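Local coordinates for protein alpha-amylase/trypsin inhibitor (Eleusine coracana, PDB 1B1U) that inhibits both trypsin and alpha-amylase and may protect ragi seeds against the seed's own and foreign hydrolytic enzymes, at residues C6-I12 with Y54-A59. Numbering follows the deposited sequence.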
ATOM      1  N   CYS A   6      -1.838 -13.557  -6.363  1.00 28.24           N
ATOM      2  CA  CYS A   6      -2.119 -12.286  -5.710  1.00 24.50           C
ATOM      3  C   CYS A   6      -2.833 -11.373  -6.688  1.00 23.16           C
ATOM      4  O   CYS A   6      -2.265 -10.387  -7.171  1.00 20.25           O
ATOM      5  CB  CYS A   6      -0.809 -11.651  -5.255  1.00 24.53           C
ATOM      6  SG  CYS A   6      -0.044 -12.558  -3.877  1.00 23.30           S
ATOM      7  N   ILE A   7      -4.091 -11.707  -6.960  1.00 22.13           N
ATOM      8  CA  ILE A   7      -4.902 -10.959  -7.914  1.00 22.86           C
ATOM      9  C   ILE A   7      -6.174 -10.375  -7.316  1.00 18.43           C
ATOM     10  O   ILE A   7      -6.921 -11.057  -6.623  1.00 19.03           O
ATOM     11  CB  ILE A   7      -5.272 -11.862  -9.126  1.00 22.81           C
ATOM     12  CG1 ILE A   7      -4.036 -12.073  -9.995  1.00 24.38           C
ATOM     13  CG2 ILE A   7      -6.379 -11.232  -9.962  1.00 25.18           C
ATOM     14  CD1 ILE A   7      -4.105 -13.304 -10.857  1.00 27.67           C
ATOM     15  N   PRO A   8      -6.434  -9.091  -7.587  1.00 17.47           N
ATOM     16  CA  PRO A   8      -7.631  -8.435  -7.061  1.00 20.64           C
ATOM     17  C   PRO A   8      -8.892  -9.249  -7.303  1.00 28.23           C
ATOM     18  O   PRO A   8      -9.327  -9.440  -8.441  1.00 34.44           O
ATOM     19  CB  PRO A   8      -7.648  -7.091  -7.780  1.00 16.52           C
ATOM     20  CG  PRO A   8      -6.209  -6.826  -8.080  1.00 17.83           C
ATOM     21  CD  PRO A   8      -5.608  -8.171  -8.385  1.00 16.04           C
ATOM     22  N   GLY A   9      -9.466  -9.725  -6.207  1.00 32.15           N
ATOM     23  CA  GLY A   9     -10.667 -10.534  -6.250  1.00 37.53           C
ATOM     24  C   GLY A   9     -10.733 -11.149  -4.873  1.00 41.72           C
ATOM     25  O   GLY A   9     -11.440 -10.640  -3.993  1.00 43.30           O
ATOM     26  N   MET A  10      -9.983 -12.232  -4.673  1.00 40.63           N
ATOM     27  CA  MET A  10      -9.942 -12.876  -3.366  1.00 41.47           C
ATOM     28  C   MET A  10      -8.585 -12.621  -2.727  1.00 37.65           C
ATOM     29  O   MET A  10      -8.476 -11.805  -1.818  1.00 42.64           O
ATOM     30  CB  MET A  10     -10.199 -14.380  -3.473  1.00 44.25           C
ATOM     31  CG  MET A  10     -11.366 -14.860  -2.596  1.00 48.03           C
ATOM     32  SD  MET A  10     -11.225 -14.478  -0.807  1.00 52.59           S
ATOM     33  CE  MET A  10     -12.463 -13.136  -0.614  1.00 43.39           C
ATOM     34  N   ALA A  11      -7.553 -13.305  -3.207  1.00 32.84           N
ATOM     35  CA  ALA A  11      -6.211 -13.126  -2.663  1.00 29.68           C
ATOM     36  C   ALA A  11      -5.932 -11.667  -2.304  1.00 27.77           C
ATOM     37  O   ALA A  11      -5.282 -11.392  -1.300  1.00 28.48           O
ATOM     38  CB  ALA A  11      -5.179 -13.625  -3.654  1.00 35.69           C
ATOM     39  N   ILE A  12      -6.405 -10.738  -3.135  1.00 22.44           N
ATOM     40  CA  ILE A  12      -6.225  -9.310  -2.870  1.00 17.27           C
ATOM     41  C   ILE A  12      -7.552  -8.550  -3.057  1.00 19.11           C
ATOM     42  O   ILE A  12      -8.197  -8.631  -4.099  1.00 18.87           O
ATOM     43  CB  ILE A  12      -5.109  -8.707  -3.760  1.00  8.56           C
ATOM     44  CG1 ILE A  12      -3.764  -9.249  -3.307  1.00  3.88           C
ATOM     45  CG2 ILE A  12      -5.071  -7.217  -3.621  1.00  5.52           C
ATOM     46  CD1 ILE A  12      -2.615  -8.463  -3.762  1.00  2.00           C
ATOM     47  N   TYR A  54       2.499 -13.526   1.327  1.00 24.34           N
ATOM     48  CA  TYR A  54       2.931 -13.481  -0.065  1.00 22.94           C
ATOM     49  C   TYR A  54       2.247 -12.466  -0.992  1.00 20.44           C
ATOM     50  O   TYR A  54       2.732 -12.214  -2.092  1.00 25.41           O
ATOM     51  CB  TYR A  54       2.832 -14.887  -0.667  1.00 27.34           C
ATOM     52  CG  TYR A  54       1.451 -15.250  -1.146  1.00 27.77           C
ATOM     53  CD1 TYR A  54       0.354 -15.184  -0.285  1.00 28.81           C
ATOM     54  CD2 TYR A  54       1.234 -15.631  -2.466  1.00 30.15           C
ATOM     55  CE1 TYR A  54      -0.923 -15.480  -0.729  1.00 28.74           C
ATOM     56  CE2 TYR A  54      -0.043 -15.931  -2.925  1.00 29.54           C
ATOM     57  CZ  TYR A  54      -1.116 -15.851  -2.056  1.00 30.70           C
ATOM     58  OH  TYR A  54      -2.388 -16.098  -2.520  1.00 30.94           O
ATOM     59  N   CYS A  55       1.137 -11.877  -0.570  1.00 19.11           N
ATOM     60  CA  CYS A  55       0.471 -10.893  -1.412  1.00 17.77           C
ATOM     61  C   CYS A  55       0.762  -9.450  -1.022  1.00 21.94           C
ATOM     62  O   CYS A  55       0.632  -8.540  -1.846  1.00 22.92           O
ATOM     63  CB  CYS A  55      -1.032 -11.128  -1.400  1.00 24.38           C
ATOM     64  SG  CYS A  55      -1.514 -12.514  -2.473  1.00 24.57           S
ATOM     65  N   ARG A  56       1.168  -9.255   0.232  1.00 19.75           N
ATOM     66  CA  ARG A  56       1.481  -7.938   0.786  1.00 16.00           C
ATOM     67  C   ARG A  56       2.305  -7.016  -0.120  1.00  6.64           C
ATOM     68  O   ARG A  56       1.883  -5.909  -0.406  1.00  8.65           O
ATOM     69  CB  ARG A  56       2.188  -8.104   2.153  1.00 15.28           C
ATOM     70  CG  ARG A  56       1.245  -8.002   3.352  1.00 14.08           C
ATOM     71  CD  ARG A  56       1.794  -8.661   4.635  1.00  7.67           C
ATOM     72  NE  ARG A  56       0.692  -9.001   5.531  1.00  9.96           N
ATOM     73  CZ  ARG A  56       0.749  -9.884   6.526  1.00  6.48           C
ATOM     74  NH1 ARG A  56       1.865 -10.551   6.785  1.00  6.16           N
ATOM     75  NH2 ARG A  56      -0.335 -10.117   7.250  1.00  4.80           N
ATOM     76  N   CYS A  57       3.482  -7.456  -0.549  1.00 10.90           N
ATOM     77  CA  CYS A  57       4.331  -6.636  -1.429  1.00 15.18           C
ATOM     78  C   CYS A  57       3.634  -6.287  -2.766  1.00 18.33           C
ATOM     79  O   CYS A  57       3.815  -5.186  -3.304  1.00 19.55           O
ATOM     80  CB  CYS A  57       5.643  -7.373  -1.735  1.00 16.83           C
ATOM     81  SG  CYS A  57       6.913  -7.353  -0.429  1.00 15.45           S
ATOM     82  N   GLU A  58       2.857  -7.232  -3.303  1.00 13.93           N
ATOM     83  CA  GLU A  58       2.141  -7.019  -4.565  1.00 13.11           C
ATOM     84  C   GLU A  58       1.050  -5.990  -4.352  1.00  9.24           C
ATOM     85  O   GLU A  58       0.855  -5.103  -5.178  1.00 10.51           O
ATOM     86  CB  GLU A  58       1.534  -8.345  -5.064  1.00 18.52           C
ATOM     87  CG  GLU A  58       0.636  -8.258  -6.314  1.00 17.29           C
ATOM     88  CD  GLU A  58       1.264  -7.486  -7.462  1.00 12.95           C
ATOM     89  OE1 GLU A  58       2.501  -7.497  -7.607  1.00 17.48           O
ATOM     90  OE2 GLU A  58       0.512  -6.866  -8.234  1.00 26.73           O
ATOM     91  N   ALA A  59       0.349  -6.122  -3.229  1.00  9.09           N
ATOM     92  CA  ALA A  59      -0.731  -5.219  -2.838  1.00  8.46           C
ATOM     93  C   ALA A  59      -0.237  -3.780  -2.692  1.00  9.61           C
ATOM     94  O   ALA A  59      -0.982  -2.823  -2.950  1.00 11.52           O
ATOM     95  CB  ALA A  59      -1.344  -5.685  -1.522  1.00  5.61           C
TER
HETATM   96  O   HOH W   1      -1.407  -8.799  -9.063  1.00 14.61           O
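One face of the Tyr54 ring lies over the disulfide that joins Cys6 to Cys55. Cys6 SG sits 3.8 Å from the ring centroid, 23° off the ring normal, and Cys55 SG lies above the same face, offset toward the rim. At the far end of the ring, Tyr54 OH approaches the methyl CB of Ala11 at 3.9 Å. Chi1 of 83° places Tyr54 CG between its backbone N and carbonyl carbon, turning the ring back over the sulfurs, where a broad, polarisable face suits them. Replacing the tyrosine with alanine would probably strip the disulfide of its aromatic cover and cost Ala11 CB its contact with the hydroxyl. The two cysteines fix the segments covalently, with a disulfide torsion of -98°. Ile12 packs against the same helix: its CG1 meets Cys55 CB, and its CD1 reaches Ala59 CB at 3.8 Å, where a small methyl permits close approach. A water bridges the two segments, donating to Cys6 O (2.6 Å) and to Glu58 OE2, whose carboxylate also forms a salt bridge with Arg61. Thus, in keeping with the disulfide-rich helical fold of cereal trypsin/alpha-amylase inhibitors, the loop preceding helix 19-29 is tied to the first turns of helix 53-64, which a second disulfide, Cys57 to Cys114, links to the C-terminal region.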